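Local coordinates for protein glutathione S-transferase omega-like 2 (Saccharomyces cerevisiae, PDB 5LKB) that acts as a glutathione-dependent thiol transferase, reducing dehydroascorbate and dimethylarsinic acid and reacting with glutathionyl-(hydro)quinones through a nucleophilic cysteine, at residues S19-I24 and S174-R179; H73-G78 and Y138-D143; P134-K139 and V160-E165; D143-S148 and R155-V160. All coordinates share one frame; numbering follows the deposited sequence. Where two conformers were deposited one is given.

Interaction 1: S19-I24 and S174-R179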
# COMPACT_ATOMS: atom_id res chain seq x y z
N SER A 19 -30.41 6.42 -11.76
CA SER A 19 -31.59 6.93 -12.43
C SER A 19 -32.68 5.90 -12.61
O SER A 19 -33.83 6.31 -12.77
CB SER A 19 -31.23 7.41 -13.83
OG SER A 19 -30.19 8.34 -13.72
N PHE A 20 -32.41 4.60 -12.59
CA PHE A 20 -33.42 3.59 -12.90
C PHE A 20 -33.78 2.90 -11.59
O PHE A 20 -32.96 2.16 -11.02
CB PHE A 20 -32.96 2.60 -13.96
CG PHE A 20 -32.64 3.24 -15.27
CD1 PHE A 20 -31.38 3.73 -15.52
CD2 PHE A 20 -33.63 3.39 -16.24
CE1 PHE A 20 -31.07 4.32 -16.73
CE2 PHE A 20 -33.34 4.02 -17.44
CZ PHE A 20 -32.04 4.49 -17.69
N ARG A 21 -35.01 3.06 -11.14
CA ARG A 21 -35.36 2.72 -9.78
C ARG A 21 -36.67 1.95 -9.69
O ARG A 21 -37.26 1.87 -8.60
CB ARG A 21 -35.45 4.02 -8.97
CG ARG A 21 -34.18 4.89 -9.11
CD ARG A 21 -32.86 4.25 -8.55
NE ARG A 21 -32.94 4.14 -7.08
CZ ARG A 21 -32.48 5.04 -6.21
NH1 ARG A 21 -31.88 6.15 -6.63
NH2 ARG A 21 -32.66 4.88 -4.92
N GLU A 22 -37.03 1.28 -10.76
CA GLU A 22 -38.28 0.52 -10.79
C GLU A 22 -38.13 -0.86 -10.15
O GLU A 22 -37.03 -1.29 -9.74
CB GLU A 22 -38.87 0.47 -12.19
CG GLU A 22 -39.78 1.74 -12.46
CD GLU A 22 -41.21 1.55 -12.01
OE1 GLU A 22 -41.49 0.51 -11.38
OE2 GLU A 22 -42.02 2.49 -12.28
N THR A 23 -39.24 -1.57 -10.03
CA THR A 23 -39.27 -2.87 -9.39
C THR A 23 -39.98 -3.86 -10.29
O THR A 23 -40.44 -3.51 -11.38
CB THR A 23 -39.89 -2.81 -7.99
OG1 THR A 23 -39.59 -4.03 -7.30
CG2 THR A 23 -41.44 -2.58 -8.06
N ILE A 24 -39.97 -5.11 -9.86
CA ILE A 24 -40.58 -6.24 -10.56
C ILE A 24 -41.55 -6.89 -9.59
O ILE A 24 -41.18 -7.18 -8.44
CB ILE A 24 -39.51 -7.27 -11.00
CG1 ILE A 24 -38.50 -6.65 -11.95
CG2 ILE A 24 -40.21 -8.50 -11.67
CD1 ILE A 24 -37.39 -7.59 -12.27
N SER A 174 -27.81 -0.89 -6.98
CA SER A 174 -27.53 -2.21 -6.43
C SER A 174 -28.32 -2.46 -5.14
O SER A 174 -28.65 -3.61 -4.83
CB SER A 174 -26.01 -2.41 -6.20
OG SER A 174 -25.52 -1.57 -5.14
N SER A 175 -28.57 -1.43 -4.33
CA SER A 175 -29.22 -1.63 -3.05
C SER A 175 -30.67 -2.06 -3.27
O SER A 175 -31.23 -2.72 -2.38
CB SER A 175 -29.19 -0.36 -2.20
OG SER A 175 -29.93 0.71 -2.79
N GLU A 176 -31.25 -1.69 -4.43
CA GLU A 176 -32.65 -2.03 -4.73
C GLU A 176 -32.69 -3.33 -5.50
O GLU A 176 -33.59 -4.16 -5.28
CB GLU A 176 -33.30 -0.90 -5.52
CG GLU A 176 -33.59 0.31 -4.61
CD GLU A 176 -33.99 1.57 -5.36
OE1 GLU A 176 -33.99 1.62 -6.60
OE2 GLU A 176 -34.29 2.58 -4.69
N ILE A 177 -31.75 -3.54 -6.42
CA ILE A 177 -31.72 -4.85 -7.12
C ILE A 177 -31.67 -5.99 -6.11
O ILE A 177 -32.36 -7.00 -6.27
CB ILE A 177 -30.56 -4.90 -8.13
CG1 ILE A 177 -30.76 -3.91 -9.28
CG2 ILE A 177 -30.33 -6.33 -8.67
CD1 ILE A 177 -29.47 -3.64 -10.11
N ILE A 178 -30.86 -5.88 -5.05
CA ILE A 178 -30.80 -6.99 -4.10
C ILE A 178 -32.11 -7.16 -3.30
O ILE A 178 -32.40 -8.26 -2.83
CB ILE A 178 -29.52 -6.87 -3.22
CG1 ILE A 178 -29.58 -5.62 -2.33
CG2 ILE A 178 -28.30 -6.98 -4.10
CD1 ILE A 178 -28.26 -5.42 -1.51
N ARG A 179 -32.88 -6.09 -3.16
CA ARG A 179 -34.20 -6.21 -2.55
C ARG A 179 -35.14 -6.90 -3.52
O ARG A 179 -35.92 -7.79 -3.13
CB ARG A 179 -34.71 -4.82 -2.17
CG ARG A 179 -34.05 -4.20 -0.93
CD ARG A 179 -34.27 -5.01 0.35
NE ARG A 179 -33.40 -4.58 1.46
CZ ARG A 179 -33.66 -3.62 2.33
NH1 ARG A 179 -34.83 -2.95 2.25
NH2 ARG A 179 -32.79 -3.33 3.29

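Interaction 2: H73-G78 and Y138-D143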
# COMPACT_ATOMS: atom_id res chain seq x y z
N HIS A 73 -11.45 -3.63 -17.75
CA HIS A 73 -10.83 -2.36 -18.09
C HIS A 73 -11.90 -1.30 -18.39
O HIS A 73 -12.70 -1.44 -19.34
CB HIS A 73 -9.85 -2.46 -19.24
CG HIS A 73 -9.15 -1.18 -19.52
ND1 HIS A 73 -9.21 -0.53 -20.74
CD2 HIS A 73 -8.37 -0.40 -18.73
CE1 HIS A 73 -8.49 0.57 -20.69
NE2 HIS A 73 -7.98 0.69 -19.47
N LEU A 74 -11.89 -0.19 -17.64
CA LEU A 74 -12.86 0.88 -17.81
C LEU A 74 -12.19 2.09 -18.44
O LEU A 74 -11.43 2.81 -17.79
CB LEU A 74 -13.52 1.19 -16.48
CG LEU A 74 -14.53 2.34 -16.47
CD1 LEU A 74 -15.75 2.09 -17.38
CD2 LEU A 74 -15.06 2.51 -15.08
N ASP A 75 -12.44 2.32 -19.77
CA ASP A 75 -11.89 3.45 -20.49
C ASP A 75 -12.90 4.60 -20.55
O ASP A 75 -13.96 4.55 -19.92
CB ASP A 75 -11.35 3.00 -21.86
CG ASP A 75 -12.43 2.63 -22.88
OD1 ASP A 75 -13.59 3.08 -22.72
OD2 ASP A 75 -12.09 1.88 -23.83
N GLU A 76 -12.55 5.67 -21.29
CA GLU A 76 -13.39 6.87 -21.32
C GLU A 76 -14.76 6.61 -21.91
O GLU A 76 -15.71 7.35 -21.60
CB GLU A 76 -12.72 7.99 -22.12
N LYS A 77 -14.90 5.63 -22.79
CA LYS A 77 -16.23 5.30 -23.33
C LYS A 77 -17.05 4.31 -22.48
O LYS A 77 -18.11 3.84 -22.93
CB LYS A 77 -16.08 4.83 -24.78
CG LYS A 77 -15.61 5.93 -25.72
CD LYS A 77 -15.54 5.46 -27.15
CE LYS A 77 -14.99 6.53 -28.09
NZ LYS A 77 -13.63 7.03 -27.66
N GLY A 78 -16.58 3.95 -21.28
CA GLY A 78 -17.39 3.18 -20.35
C GLY A 78 -17.20 1.68 -20.45
O GLY A 78 -16.52 1.15 -21.32
N TYR A 138 -24.19 -5.72 -28.40
CA TYR A 138 -23.65 -4.40 -28.10
C TYR A 138 -22.21 -4.50 -27.58
O TYR A 138 -21.86 -5.46 -26.88
CB TYR A 138 -24.50 -3.73 -27.03
CG TYR A 138 -25.93 -3.35 -27.43
CD1 TYR A 138 -26.19 -2.84 -28.67
CD2 TYR A 138 -26.97 -3.44 -26.50
CE1 TYR A 138 -27.48 -2.44 -29.02
CE2 TYR A 138 -28.27 -3.04 -26.85
CZ TYR A 138 -28.49 -2.54 -28.11
OH TYR A 138 -29.76 -2.13 -28.47
N LYS A 139 -21.38 -3.55 -27.98
CA LYS A 139 -20.00 -3.55 -27.49
C LYS A 139 -19.84 -2.70 -26.25
O LYS A 139 -18.79 -2.78 -25.60
CB LYS A 139 -19.08 -3.07 -28.62
CG LYS A 139 -19.40 -3.81 -29.89
CD LYS A 139 -18.29 -3.85 -30.92
CE LYS A 139 -17.81 -2.48 -31.36
NZ LYS A 139 -18.38 -2.02 -32.67
N ARG A 140 -20.84 -1.90 -25.89
CA ARG A 140 -20.73 -0.95 -24.81
C ARG A 140 -21.96 -1.03 -23.93
O ARG A 140 -23.09 -1.15 -24.43
CB ARG A 140 -20.55 0.47 -25.29
CG ARG A 140 -19.23 0.72 -26.00
CD ARG A 140 -18.04 0.76 -25.05
NE ARG A 140 -16.81 0.92 -25.79
CZ ARG A 140 -15.67 1.31 -25.22
NH1 ARG A 140 -15.63 1.55 -23.92
NH2 ARG A 140 -14.59 1.49 -25.94
N ILE A 141 -21.77 -0.98 -22.62
CA ILE A 141 -22.94 -0.92 -21.74
C ILE A 141 -23.77 0.36 -22.00
O ILE A 141 -24.98 0.39 -21.74
CB ILE A 141 -22.50 -1.10 -20.26
CG1 ILE A 141 -23.63 -1.77 -19.49
CG2 ILE A 141 -22.14 0.19 -19.63
CD1 ILE A 141 -23.34 -2.17 -18.09
N SER A 142 -23.15 1.42 -22.48
CA SER A 142 -23.87 2.63 -22.89
C SER A 142 -24.95 2.31 -23.93
O SER A 142 -25.98 2.99 -23.94
CB SER A 142 -22.92 3.68 -23.49
OG SER A 142 -22.26 3.18 -24.64
N ASP A 143 -24.74 1.28 -24.76
CA ASP A 143 -25.76 0.88 -25.75
C ASP A 143 -27.07 0.47 -25.07
O ASP A 143 -28.15 0.75 -25.60
CB ASP A 143 -25.27 -0.24 -26.66
CG ASP A 143 -24.04 0.17 -27.52
OD1 ASP A 143 -23.93 1.34 -27.94
OD2 ASP A 143 -23.19 -0.72 -27.79
O HOH W 1 -20.04 1.92 -22.18
O HOH W 2 -19.85 4.49 -25.02

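Interaction 3: P134-K139 and V160-E165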
# COMPACT_ATOMS: atom_id res chain seq x y z
N PRO A 134 -25.01 -10.88 -25.12
CA PRO A 134 -25.54 -11.95 -26.00
C PRO A 134 -26.89 -11.67 -26.65
O PRO A 134 -27.25 -12.43 -27.54
CB PRO A 134 -25.65 -13.15 -25.05
CG PRO A 134 -26.00 -12.50 -23.72
CD PRO A 134 -25.30 -11.16 -23.70
N HIS A 135 -27.62 -10.62 -26.27
CA HIS A 135 -28.95 -10.41 -26.86
C HIS A 135 -28.91 -9.55 -28.12
O HIS A 135 -29.64 -9.85 -29.09
CB HIS A 135 -29.88 -9.85 -25.79
CG HIS A 135 -30.03 -10.75 -24.62
ND1 HIS A 135 -30.67 -11.96 -24.69
CD2 HIS A 135 -29.52 -10.67 -23.37
CE1 HIS A 135 -30.62 -12.56 -23.52
NE2 HIS A 135 -29.93 -11.79 -22.69
N TYR A 136 -28.06 -8.53 -28.15
CA TYR A 136 -27.98 -7.58 -29.25
C TYR A 136 -26.60 -7.42 -29.84
O TYR A 136 -26.43 -6.61 -30.76
CB TYR A 136 -28.47 -6.20 -28.77
CG TYR A 136 -29.63 -6.33 -27.82
CD1 TYR A 136 -30.92 -6.62 -28.29
CD2 TYR A 136 -29.46 -6.21 -26.45
CE1 TYR A 136 -31.97 -6.79 -27.41
CE2 TYR A 136 -30.50 -6.37 -25.57
CZ TYR A 136 -31.77 -6.66 -26.05
OH TYR A 136 -32.81 -6.85 -25.15
N GLY A 137 -25.57 -8.07 -29.27
CA GLY A 137 -24.19 -7.82 -29.67
C GLY A 137 -23.64 -6.45 -29.37
O GLY A 137 -22.74 -5.98 -30.08
N TYR A 138 -24.19 -5.72 -28.40
CA TYR A 138 -23.65 -4.40 -28.10
C TYR A 138 -22.21 -4.50 -27.58
O TYR A 138 -21.86 -5.46 -26.88
CB TYR A 138 -24.50 -3.73 -27.03
CG TYR A 138 -25.93 -3.35 -27.43
CD1 TYR A 138 -26.19 -2.84 -28.67
CD2 TYR A 138 -26.97 -3.44 -26.50
CE1 TYR A 138 -27.48 -2.44 -29.02
CE2 TYR A 138 -28.27 -3.04 -26.85
CZ TYR A 138 -28.49 -2.54 -28.11
OH TYR A 138 -29.76 -2.13 -28.47
N LYS A 139 -21.38 -3.55 -27.98
CA LYS A 139 -20.00 -3.55 -27.49
C LYS A 139 -19.84 -2.70 -26.25
O LYS A 139 -18.79 -2.78 -25.60
CB LYS A 139 -19.08 -3.07 -28.62
CG LYS A 139 -19.40 -3.81 -29.89
CD LYS A 139 -18.29 -3.85 -30.92
CE LYS A 139 -17.81 -2.48 -31.36
NZ LYS A 139 -18.38 -2.02 -32.67
N VAL A 160 -26.63 -3.56 -14.00
CA VAL A 160 -27.86 -3.24 -14.72
C VAL A 160 -28.78 -4.45 -14.67
O VAL A 160 -28.38 -5.55 -15.08
CB VAL A 160 -27.55 -2.83 -16.16
CG1 VAL A 160 -28.86 -2.72 -16.96
CG2 VAL A 160 -26.80 -1.50 -16.21
N LEU A 161 -30.01 -4.25 -14.18
CA LEU A 161 -31.07 -5.26 -14.25
C LEU A 161 -32.00 -4.89 -15.42
O LEU A 161 -32.59 -3.80 -15.43
CB LEU A 161 -31.82 -5.35 -12.93
CG LEU A 161 -32.99 -6.33 -12.90
CD1 LEU A 161 -32.48 -7.76 -13.07
CD2 LEU A 161 -33.77 -6.16 -11.62
N TRP A 162 -31.99 -5.72 -16.44
CA TRP A 162 -32.49 -5.44 -17.80
C TRP A 162 -33.72 -6.30 -18.08
O TRP A 162 -33.76 -7.48 -17.72
CB TRP A 162 -31.45 -5.87 -18.82
CG TRP A 162 -31.81 -5.63 -20.31
CD1 TRP A 162 -32.17 -6.59 -21.23
CD2 TRP A 162 -31.78 -4.39 -21.02
NE1 TRP A 162 -32.31 -6.01 -22.45
CE2 TRP A 162 -32.14 -4.67 -22.36
CE3 TRP A 162 -31.51 -3.08 -20.66
CZ2 TRP A 162 -32.18 -3.66 -23.35
CZ3 TRP A 162 -31.57 -2.08 -21.65
CH2 TRP A 162 -31.94 -2.39 -22.96
N ASP A 163 -34.72 -5.68 -18.75
CA ASP A 163 -35.92 -6.39 -19.19
C ASP A 163 -35.83 -6.64 -20.68
O ASP A 163 -35.83 -5.69 -21.47
CB ASP A 163 -37.18 -5.56 -18.90
CG ASP A 163 -38.42 -6.24 -19.45
OD1 ASP A 163 -38.39 -7.48 -19.49
OD2 ASP A 163 -39.39 -5.51 -19.76
N LEU A 164 -35.78 -7.92 -21.06
CA LEU A 164 -35.73 -8.30 -22.47
C LEU A 164 -37.03 -8.00 -23.22
O LEU A 164 -36.98 -7.80 -24.43
CB LEU A 164 -35.41 -9.78 -22.59
CG LEU A 164 -33.98 -10.19 -22.16
CD1 LEU A 164 -33.96 -11.74 -22.02
CD2 LEU A 164 -32.91 -9.69 -23.14
N GLU A 165 -38.15 -7.90 -22.52
CA GLU A 165 -39.41 -7.67 -23.23
C GLU A 165 -39.57 -6.22 -23.66
O GLU A 165 -39.93 -5.93 -24.81
CB GLU A 165 -40.55 -8.12 -22.34
CG GLU A 165 -40.72 -9.65 -22.31
CD GLU A 165 -42.04 -10.11 -21.71
OE1 GLU A 165 -42.97 -9.26 -21.49
OE2 GLU A 165 -42.13 -11.32 -21.45
O HOH W 3 -34.80 -7.99 -26.11

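Interaction 4: D143-S148 and R155-V160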
# COMPACT_ATOMS: atom_id res chain seq x y z
N ASP A 143 -24.74 1.28 -24.76
CA ASP A 143 -25.76 0.88 -25.75
C ASP A 143 -27.07 0.47 -25.07
O ASP A 143 -28.15 0.75 -25.60
CB ASP A 143 -25.27 -0.24 -26.66
CG ASP A 143 -24.04 0.17 -27.52
OD1 ASP A 143 -23.93 1.34 -27.94
OD2 ASP A 143 -23.19 -0.72 -27.79
N LEU A 144 -27.00 -0.25 -23.95
CA LEU A 144 -28.19 -0.59 -23.17
C LEU A 144 -28.86 0.66 -22.61
O LEU A 144 -30.10 0.78 -22.63
CB LEU A 144 -27.82 -1.54 -22.03
CG LEU A 144 -27.27 -2.87 -22.48
CD1 LEU A 144 -26.60 -3.70 -21.33
CD2 LEU A 144 -28.38 -3.71 -23.15
N TYR A 145 -28.06 1.60 -22.12
CA TYR A 145 -28.57 2.83 -21.53
C TYR A 145 -29.30 3.67 -22.58
O TYR A 145 -30.43 4.13 -22.34
CB TYR A 145 -27.41 3.63 -20.87
CG TYR A 145 -27.09 3.19 -19.46
CD1 TYR A 145 -26.22 2.13 -19.21
CD2 TYR A 145 -27.63 3.83 -18.39
CE1 TYR A 145 -25.97 1.72 -17.92
CE2 TYR A 145 -27.37 3.44 -17.09
CZ TYR A 145 -26.52 2.37 -16.86
OH TYR A 145 -26.34 2.01 -15.53
N TYR A 146 -28.70 3.85 -23.75
CA TYR A 146 -29.34 4.66 -24.80
C TYR A 146 -30.57 3.95 -25.37
O TYR A 146 -31.56 4.61 -25.73
CB TYR A 146 -28.32 4.98 -25.90
CG TYR A 146 -27.24 5.98 -25.51
CD1 TYR A 146 -27.56 7.14 -24.80
CD2 TYR A 146 -25.91 5.78 -25.87
CE1 TYR A 146 -26.56 8.08 -24.45
CE2 TYR A 146 -24.91 6.73 -25.52
CZ TYR A 146 -25.25 7.85 -24.81
OH TYR A 146 -24.30 8.79 -24.48
N LYS A 147 -30.53 2.62 -25.48
CA LYS A 147 -31.74 1.88 -25.85
C LYS A 147 -32.88 2.17 -24.90
O LYS A 147 -34.00 2.49 -25.32
CB LYS A 147 -31.44 0.38 -25.91
CG LYS A 147 -32.62 -0.49 -26.34
CD LYS A 147 -33.14 -0.08 -27.72
CE LYS A 147 -34.33 -0.93 -28.10
NZ LYS A 147 -34.86 -0.58 -29.45
N SER A 148 -32.64 2.07 -23.60
CA SER A 148 -33.67 2.33 -22.61
C SER A 148 -34.14 3.78 -22.67
O SER A 148 -35.36 4.05 -22.65
CB SER A 148 -33.13 1.99 -21.22
OG SER A 148 -34.14 1.73 -20.25
N ARG A 155 -23.33 8.75 -16.00
CA ARG A 155 -22.40 7.64 -16.17
C ARG A 155 -23.13 6.33 -16.36
O ARG A 155 -24.17 6.07 -15.75
CB ARG A 155 -21.47 7.56 -14.97
CG ARG A 155 -20.55 8.79 -14.85
CD ARG A 155 -19.90 8.89 -13.51
NE ARG A 155 -18.93 7.83 -13.26
CZ ARG A 155 -17.60 7.96 -13.36
NH1 ARG A 155 -17.06 9.11 -13.75
NH2 ARG A 155 -16.80 6.92 -13.09
N PHE A 156 -22.52 5.46 -17.18
CA PHE A 156 -23.09 4.20 -17.61
C PHE A 156 -22.64 3.09 -16.65
O PHE A 156 -21.73 2.31 -16.94
CB PHE A 156 -22.64 3.89 -19.04
CG PHE A 156 -22.82 5.00 -19.99
CD1 PHE A 156 -24.09 5.41 -20.34
CD2 PHE A 156 -21.75 5.63 -20.56
CE1 PHE A 156 -24.26 6.46 -21.22
CE2 PHE A 156 -21.92 6.67 -21.46
CZ PHE A 156 -23.20 7.07 -21.80
N THR A 157 -23.26 3.06 -15.48
CA THR A 157 -22.75 2.26 -14.37
C THR A 157 -23.24 0.82 -14.43
O THR A 157 -24.24 0.50 -15.09
CB THR A 157 -23.19 2.86 -13.03
OG1 THR A 157 -24.63 3.06 -13.04
CG2 THR A 157 -22.52 4.19 -12.77
N VAL A 158 -22.47 -0.08 -13.77
CA VAL A 158 -22.94 -1.43 -13.42
C VAL A 158 -23.34 -1.44 -11.95
O VAL A 158 -22.85 -0.63 -11.18
CB VAL A 158 -21.90 -2.54 -13.72
CG1 VAL A 158 -21.68 -2.65 -15.21
CG2 VAL A 158 -20.56 -2.24 -13.01
N PRO A 159 -24.21 -2.34 -11.54
CA PRO A 159 -24.95 -3.38 -12.26
C PRO A 159 -26.17 -2.81 -13.01
O PRO A 159 -26.71 -1.76 -12.63
CB PRO A 159 -25.44 -4.28 -11.13
CG PRO A 159 -25.67 -3.39 -10.06
CD PRO A 159 -24.59 -2.37 -10.12
N VAL A 160 -26.63 -3.56 -14.00
CA VAL A 160 -27.86 -3.24 -14.72
C VAL A 160 -28.78 -4.45 -14.67
O VAL A 160 -28.38 -5.55 -15.08
CB VAL A 160 -27.55 -2.83 -16.16
CG1 VAL A 160 -28.86 -2.72 -16.96
CG2 VAL A 160 -26.80 -1.50 -16.21

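Interaction 1: S19-I24 and S174-R179
R21 and E176 meet at about a right angle in a surface salt bridge that ties the loop before strand 38-42 to the first turn of helix 174-182, the helix following the last strand of the thioredoxin-like domain. The guanidinium comes side-on, with NE and one terminal nitrogen each taking a different carboxylate oxygen. NE lies 2.8 Å from E176 OE1, with an N-H...O angle of 159°, and NH2 pairs with E176 OE2 just as closely. Both oxygens sit near the plane of the guanidinium, yet the two flat groups are 46° apart, so the nitrogens reach the carboxylate from above its plane. The chains arrive differently: R21 is bent at chi2 and chi3, whereas E176 runs out extended beyond CG (chi2 169°). Two further bonds hold the ends of the bridge, since NH1 of R21 reaches the carbonyl of S18 and OE1 of E176 also accepts from N171. Helix 174-182 opens with S174, a glutathione-binding residue, and E173, another, lies beside R21. The aliphatic part of the arginine follows its charged end to the same oxygen, R21 CD lying 3.5 Å from E176 OE1.

Interaction 2: H73-G78 and Y138-D143
R140 turns once, at chi2 (-73°), then runs straight, which carries its guanidinium out to D75; the aspartate, with CG between its backbone N and carbonyl carbon (chi1 72°), presents its carboxylate across the arginine at about a right angle. The grip is end-on and two-pronged. NH1 lies 2.8 Å from D75 OD1, slightly out of the carboxylate plane on the syn side, and NH2 reaches the syn lone pair of OD2 over a longer 3.3 Å. The acceptor belongs to a type I beta turn, D75 to G78, in the loop after strand 66-69, while R140 lies in the loop leading into helix 141-148 of the thioredoxin-like domain. At the last residue of the turn, NH1 also makes a weak bond to G78 O, bent to 126°, and D75 OD1 accepts weakly from K77 N. CB of K77 rests over one face of the guanidinium toward its rim, 3.4 Å from R140 NH1. Two waters extend the join to S142: both donate to K77 O, one accepting from S142 N and the other lying 2.8 Å from S142 OG. Next comes W79, which binds glutathione and bonds I141 through the backbone.

Interaction 3: P134-K139 and V160-E165
The imidazole of H135 is covered on both faces: L164 CD2 stands over the ring centre, 3.4 Å from the centroid and 8° off the normal, a CH-pi contact, while P134 CG lies over the opposite face toward the rim. The ring of Y136 has H135 CB over one face, and at its edge the indole NE1 of W162 and a water. W162 in turn takes the Y136 hydroxyl at its own edge. These two rings meet rim to rim, their planes 71° apart, neither lying over the other. W162 NE1 donates to Y136 OH at 2.9 Å with an N-H...O angle of 160°, the oxygen almost in the indole plane. With its first torsion fully extended from the backbone nitrogen, W162 carries its indole off strand 160-163 toward the 134-139 loop. The strand belongs to the central sheet of the thioredoxin-like domain, pairing with strand 38-42, whose W39 meets H135 edge-to-face. Replacing W162 with a leucine would probably leave Y136 OH without its indole donor and open a gap beside the tyrosine ring. L164 CD2 also lies 3.5 Å from Y136 OH, so one methyl serves both aromatic neighbours. A water that donates to L164 O makes a short contact with the same hydroxyl. The indole N-H thus adds one straight, directional bond to an otherwise largely apolar contact.

Interaction 4: D143-S148 and R155-V160
The glutathione-binding loop that carries R155 and V158 packs against helix 141-148 through an aromatic cluster of Y145, Y146 and F156. F156 CD1 lies 3.8 Å from Y145 CB, and the phenylalanine presents its edge to the faces of both tyrosines, in offset edge-to-face pairs with planes 64° and 71° apart. Farther out, F156 CZ reaches Y146 OH at 3.4 Å. The alpha carbon of F156, the centre of an inverse gamma turn, also sits over the Y145 ring, 4.0 Å from its centroid. With CG anti to the carbonyl carbon (chi1 -84°), the Y145 ring extends beneath this turn until its hydroxyl donates to T157 O at 2.6 Å, tilted from the carbonyl plane. Such a loop, ending in the cis-proline P159 ahead of a central strand, is a hallmark of the thioredoxin fold of glutathione transferases. N172 also bonds to the Y145 hydroxyl. A phenylalanine in place of Y145 would probably leave T157 O without this donor and N172 ND2 without its hydroxyl partner. Where the loop enters the strand, V160 CG2 meets Y145 CE1 at 3.7 Å.

How the interactions relate
The four contacts join near and distant parts of the chain. Interactions 2, 3 and 4 cluster round helix 141-148 and strand 160-163, their centres 9 to 14 Å apart, and each pair shares residues, such as D143 for 2 and 4. Along the chain, interaction 2 closes before interaction 4 opens, and interaction 4 falls within the span of interaction 3. Interaction 1 spans all the others; its centre is about 14, 17 and 22 Å from those of interactions 4, 3 and 2. It meets interaction 4 where, among others, I177 packs on P159 and F20 on Y145. Interactions 1 and 4 hold glutathione-binding residues and W79 lies beside interaction 2, whereas interaction 3 is packing farther away.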